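Local coordinates for orotidine 5'-phosphate decarboxylase (Pyrococcus horikoshii, PDB 2CZD), which catalyses the decarboxylation of orotidine 5'-monophosphate to UMP, the last step of de novo UMP biosynthesis, and works as a homodimer, at the interface of chains A and B. Sequence-based numbering; all coordinates share one arbitrary frame. Chains: chain A/B, Orotidine 5'-phosphate decarboxylase.

Contact 1: the interface of chains A and B. Residues chain A 87, 108, 110, 112-113, 116-117, 124; chain B 86-89.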
loop_
_atom_site.group_PDB
_atom_site.type_symbol
_atom_site.label_atom_id
_atom_site.label_comp_id
_atom_site.label_asym_id
_atom_site.label_seq_id
_atom_site.Cartn_x
_atom_site.Cartn_y
_atom_site.Cartn_z
ATOM N N PHE A 87 -4.738 3.397 9.979
ATOM C CA PHE A 87 -6.171 3.442 9.668
ATOM C C PHE A 87 -6.870 2.151 9.322
ATOM O O PHE A 87 -8.081 2.047 9.503
ATOM C CB PHE A 87 -6.457 4.529 8.606
ATOM C CG PHE A 87 -6.146 4.143 7.200
ATOM C CD1 PHE A 87 -6.974 3.270 6.496
ATOM C CD2 PHE A 87 -5.090 4.742 6.525
ATOM C CE1 PHE A 87 -6.747 3.018 5.133
ATOM C CE2 PHE A 87 -4.863 4.493 5.156
ATOM C CZ PHE A 87 -5.689 3.640 4.467
ATOM N N MET A 108 -0.315 12.824 8.047
ATOM C CA MET A 108 0.374 13.037 6.781
ATOM C C MET A 108 0.394 14.537 6.464
ATOM O O MET A 108 -0.248 15.327 7.157
ATOM C CB MET A 108 -0.264 12.201 5.677
ATOM C CG MET A 108 -0.008 10.711 5.906
ATOM S SD MET A 108 -0.766 9.625 4.698
ATOM C CE MET A 108 0.464 9.595 3.440
ATOM N N HIS A 110 0.289 16.049 2.972
ATOM C CA HIS A 110 -0.231 16.512 1.688
ATOM C C HIS A 110 -1.638 17.043 1.963
ATOM O O HIS A 110 -2.274 16.675 2.953
ATOM C CB HIS A 110 -0.269 15.362 0.680
ATOM C CG HIS A 110 -1.077 14.187 1.136
ATOM N ND1 HIS A 110 -0.664 13.346 2.152
ATOM C CD2 HIS A 110 -2.258 13.697 0.694
ATOM C CE1 HIS A 110 -1.562 12.388 2.312
ATOM N NE2 HIS A 110 -2.538 12.580 1.441
ATOM N N GLY A 112 -4.539 16.343 0.810
ATOM C CA GLY A 112 -5.530 15.304 0.997
ATOM C C GLY A 112 -5.594 14.704 2.396
ATOM O O GLY A 112 -6.619 14.139 2.778
ATOM N N ALA A 113 -4.506 14.818 3.159
ATOM C CA ALA A 113 -4.468 14.274 4.518
ATOM C C ALA A 113 -5.474 14.978 5.444
ATOM O O ALA A 113 -5.878 14.426 6.467
ATOM C CB ALA A 113 -3.061 14.405 5.091
ATOM N N PHE A 116 -9.416 12.915 5.910
ATOM C CA PHE A 116 -9.724 11.833 6.820
ATOM C C PHE A 116 -8.623 11.437 7.788
ATOM O O PHE A 116 -8.900 11.105 8.931
ATOM C CB PHE A 116 -10.113 10.571 6.026
ATOM C CG PHE A 116 -11.267 10.777 5.076
ATOM C CD1 PHE A 116 -11.042 10.874 3.712
ATOM C CD2 PHE A 116 -12.570 10.880 5.555
ATOM C CE1 PHE A 116 -12.100 11.071 2.825
ATOM C CE2 PHE A 116 -13.634 11.079 4.684
ATOM C CZ PHE A 116 -13.394 11.174 3.313
ATOM N N ILE A 117 -7.380 11.464 7.330
ATOM C CA ILE A 117 -6.279 11.039 8.177
ATOM C C ILE A 117 -5.994 11.970 9.349
ATOM O O ILE A 117 -6.048 11.559 10.513
ATOM C CB ILE A 117 -4.968 10.863 7.353
ATOM C CG1 ILE A 117 -5.127 9.707 6.367
ATOM C CG2 ILE A 117 -3.776 10.615 8.285
ATOM C CD1 ILE A 117 -3.902 9.508 5.509
ATOM N N PHE A 124 -5.101 7.898 16.321
ATOM C CA PHE A 124 -4.058 7.016 15.811
ATOM C C PHE A 124 -2.873 6.973 16.767
ATOM O O PHE A 124 -2.227 5.929 16.897
ATOM C CB PHE A 124 -3.583 7.465 14.419
ATOM C CG PHE A 124 -4.620 7.309 13.331
ATOM C CD1 PHE A 124 -5.604 6.326 13.407
ATOM C CD2 PHE A 124 -4.544 8.102 12.185
ATOM C CE1 PHE A 124 -6.503 6.129 12.342
ATOM C CE2 PHE A 124 -5.431 7.912 11.125
ATOM C CZ PHE A 124 -6.408 6.926 11.204
ATOM N N THR B 86 -9.362 5.290 -0.437
ATOM C CA THR B 86 -10.026 6.590 -0.435
ATOM C C THR B 86 -9.522 7.423 0.752
ATOM O O THR B 86 -9.459 8.650 0.668
ATOM C CB THR B 86 -11.556 6.422 -0.255
ATOM O OG1 THR B 86 -12.050 5.579 -1.299
ATOM C CG2 THR B 86 -12.282 7.752 -0.359
ATOM N N PHE B 87 -9.162 6.736 1.845
ATOM C CA PHE B 87 -8.766 7.356 3.132
ATOM C C PHE B 87 -7.673 8.414 3.079
ATOM O O PHE B 87 -7.721 9.387 3.823
ATOM C CB PHE B 87 -8.325 6.230 4.110
ATOM C CG PHE B 87 -8.767 6.397 5.552
ATOM C CD1 PHE B 87 -8.355 7.479 6.316
ATOM C CD2 PHE B 87 -9.553 5.419 6.161
ATOM C CE1 PHE B 87 -8.731 7.588 7.682
ATOM C CE2 PHE B 87 -9.929 5.532 7.538
ATOM C CZ PHE B 87 -9.514 6.616 8.268
ATOM N N VAL B 88 -6.702 8.233 2.190
ATOM C CA VAL B 88 -5.565 9.126 2.112
ATOM C C VAL B 88 -5.853 10.457 1.433
ATOM O O VAL B 88 -5.045 11.373 1.500
ATOM C CB VAL B 88 -4.366 8.354 1.472
ATOM C CG1 VAL B 88 -3.110 9.209 1.389
ATOM C CG2 VAL B 88 -4.056 7.135 2.354
ATOM N N GLY B 89 -7.006 10.574 0.787
ATOM C CA GLY B 89 -7.329 11.848 0.173
ATOM C C GLY B 89 -7.583 11.781 -1.317
ATOM O O GLY B 89 -7.117 10.872 -1.996
HETATM O O HOH W 1 -7.097 11.935 4.446
#
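A:Phe87 and B:Phe87, the same residue of the two subunits, stack face to face with their ring centroids 4.3 Å apart and their planes 20° off parallel. The side chains run in opposite directions, which brings each CB over the other ring: A:Phe87 CB sits above the centre of the B:Phe87 ring, B:Phe87 CB nearer the rim of the A:Phe87 ring. The two copies take different first torsions, A:Phe87 with CG between its backbone N and carbonyl carbon (chi1 79°), so the pair is not exactly symmetric. The CD1 edge of B:Phe87 is flanked by chain A, with A:Phe116 CB 3.6 Å from B:Phe87 CD1 and A:Ile117 CG1 a little farther. Next along chain B, B:Val88 spreads its methyls: CG1 meets the A:His110 ring and the sulphur end of A:Met108, while CG2 reaches A:Phe87 CE2 and A:Ile117 CD1. The carbonyl B:Val88 O accepts a nearly straight hydrogen bond from A:His110 NE2 at 2.8 Å, lying close to the imidazole plane. A:His110 CG stands between its own backbone N and carbonyl carbon (chi1 57°), turning NE2 toward chain B; A:Ala113 N lies over one face of the ring and A:Met108 SD at its edge. Water 1 satisfies the neighbouring carbonyl, 2.7 Å from B:Phe87 O, and is also bound by A:Gly112 O and the backbone N atoms of A:Phe116 and A:Ile117. Chain B thus enters through the loop between strand 81-85 and helix 90-97, which meets A:Phe87 of the equivalent loop and the chain A segment around 3-10 helix 111-114, beyond strand 101-105, in this TIM-barrel enzyme.

Contact 2: the interface of chains A and B. Residues chain A 115-116; chain B 90, 120, 123-124, 127.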
loop_
_atom_site.group_PDB
_atom_site.type_symbol
_atom_site.label_atom_id
_atom_site.label_comp_id
_atom_site.label_asym_id
_atom_site.label_seq_id
_atom_site.Cartn_x
_atom_site.Cartn_y
_atom_site.Cartn_z
ATOM N N GLU A 115 -8.532 15.507 4.827
ATOM C CA GLU A 115 -9.866 14.951 4.649
ATOM C C GLU A 115 -10.275 13.914 5.698
ATOM O O GLU A 115 -11.336 14.034 6.335
ATOM C CB GLU A 115 -9.977 14.327 3.249
ATOM C CG GLU A 115 -9.834 15.281 2.077
ATOM C CD GLU A 115 -9.799 14.502 0.758
ATOM O OE1 GLU A 115 -10.478 13.466 0.668
ATOM O OE2 GLU A 115 -9.107 14.926 -0.166
ATOM N N PHE A 116 -9.416 12.915 5.910
ATOM C CA PHE A 116 -9.724 11.833 6.820
ATOM C C PHE A 116 -8.623 11.437 7.788
ATOM O O PHE A 116 -8.900 11.105 8.931
ATOM C CB PHE A 116 -10.113 10.571 6.026
ATOM C CG PHE A 116 -11.267 10.777 5.076
ATOM C CD1 PHE A 116 -11.042 10.874 3.712
ATOM C CD2 PHE A 116 -12.570 10.880 5.555
ATOM C CE1 PHE A 116 -12.100 11.071 2.825
ATOM C CE2 PHE A 116 -13.634 11.079 4.684
ATOM C CZ PHE A 116 -13.394 11.174 3.313
ATOM N N ARG B 90 -8.324 12.767 -1.813
ATOM C CA ARG B 90 -8.663 12.854 -3.228
ATOM C C ARG B 90 -7.436 13.086 -4.124
ATOM O O ARG B 90 -7.402 12.600 -5.253
ATOM C CB ARG B 90 -9.673 13.982 -3.432
ATOM C CG ARG B 90 -11.004 13.703 -2.754
ATOM C CD ARG B 90 -11.825 14.992 -2.660
ATOM N NE ARG B 90 -13.209 14.811 -2.194
ATOM C CZ ARG B 90 -13.603 14.577 -0.936
ATOM N NH1 ARG B 90 -12.732 14.467 0.068
ATOM N NH2 ARG B 90 -14.911 14.500 -0.673
ATOM N N LEU B 120 -16.573 5.104 8.255
ATOM C CA LEU B 120 -16.518 6.182 7.272
ATOM C C LEU B 120 -17.033 5.794 5.879
ATOM O O LEU B 120 -17.007 6.614 4.969
ATOM C CB LEU B 120 -15.076 6.697 7.134
ATOM C CG LEU B 120 -14.586 7.662 8.227
ATOM C CD1 LEU B 120 -13.073 7.820 8.166
ATOM C CD2 LEU B 120 -15.263 9.015 8.037
ATOM N N ARG B 123 -19.141 8.172 3.901
ATOM C CA ARG B 123 -18.402 9.315 3.386
ATOM C C ARG B 123 -17.505 8.913 2.221
ATOM O O ARG B 123 -17.324 9.680 1.282
ATOM C CB ARG B 123 -17.582 9.960 4.500
ATOM C CG ARG B 123 -18.473 10.520 5.603
ATOM C CD ARG B 123 -17.673 11.293 6.613
ATOM N NE ARG B 123 -17.096 12.494 6.018
ATOM C CZ ARG B 123 -16.036 13.122 6.508
ATOM N NH1 ARG B 123 -15.447 12.657 7.593
ATOM N NH2 ARG B 123 -15.576 14.213 5.910
ATOM N N PHE B 124 -16.930 7.713 2.294
ATOM C CA PHE B 124 -16.079 7.259 1.204
ATOM C C PHE B 124 -16.915 7.035 -0.058
ATOM O O PHE B 124 -16.434 7.247 -1.178
ATOM C CB PHE B 124 -15.334 5.970 1.587
ATOM C CG PHE B 124 -14.324 6.155 2.693
ATOM C CD1 PHE B 124 -13.713 7.389 2.898
ATOM C CD2 PHE B 124 -13.940 5.070 3.483
ATOM C CE1 PHE B 124 -12.722 7.546 3.874
ATOM C CE2 PHE B 124 -12.949 5.216 4.469
ATOM C CZ PHE B 124 -12.344 6.453 4.658
ATOM N N VAL B 127 -17.235 10.271 -1.715
ATOM C CA VAL B 127 -16.027 10.636 -2.465
ATOM C C VAL B 127 -15.998 9.867 -3.789
ATOM O O VAL B 127 -15.683 10.433 -4.830
ATOM C CB VAL B 127 -14.716 10.334 -1.677
ATOM C CG1 VAL B 127 -13.511 10.711 -2.519
ATOM C CG2 VAL B 127 -14.691 11.077 -0.347
HETATM O O HOH W 2 -12.917 13.332 8.537
#
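The ring of A:Phe116 receives the rim of B:Phe124 on one face: CE1 of B:Phe124 stands over the ring centre, 3.7 Å from A:Phe116 CE1. The planes are 77° apart, an edge-to-face pair with centroids separated by 4.8 Å. CG of A:Phe116, anti to its carbonyl carbon, carries the ring away from chain A and in among side chains of chain B. B:Val127 CG2 abuts the CZ tip in the ring plane, and B:Leu120 brings both methyls toward CD2. B:Leu120 CB also rests against a face of B:Phe124, backing the ring that meets A:Phe116. Toward the rim, A:Phe116 CE2 lies over the centre of the B:Arg123 guanidinium, 3.6 Å from B:Arg123 CZ; with the planes 57° apart, this is a ring edge on a guanidinium face. A bend at chi3 (66°) folds B:Arg123 back to the ring, and B:Arg123 NH1 binds water 2 at 2.8 Å, which passes the link to A:Glu115 O. On another side of the ring, A:Glu115 pairs with B:Arg90. A:Glu115 OE2 takes a straight hydrogen bond of 2.8 Å from B:Arg90 N on its syn side. A:Glu115 OE1 forms a salt bridge and a markedly bent hydrogen bond with B:Arg90 NH1, 2.5 Å away, the nitrogen lying above the carboxylate plane. B:Val127 CG2 lies over the rim of one face of the B:Arg90 guanidinium, joining the apolar centre to the charged rim. A:Glu115 caps the N-terminus of chain B helix 90-97, whose dipole may favour the carboxylate. The site inserts the loop between chain A 3-10 helices 111-114 and 118-120 between chain B helices 90-97 and 121-131.

Contacts 1 and 2 are neighbouring patches of one dimer interface, their C-alpha centres about 8 Å apart. A:Phe116 belongs to both: its backbone, CB and the CD1 edge of its ring take part in contact 1, while most of the ring serves contact 2. On the chain B side, the loop of contact 1 runs directly into helix 90-97, whose first residue serves contact 2. The two-fold axis repeats the contacts with the chains exchanged, apart from the not exactly symmetric Phe87 pair. Contact 1 is centred about 10 Å from A:Lys59, the catalytic proton donor, and contact 2 about 15 Å from B:Lys59, so dimerisation may help steady both active sites.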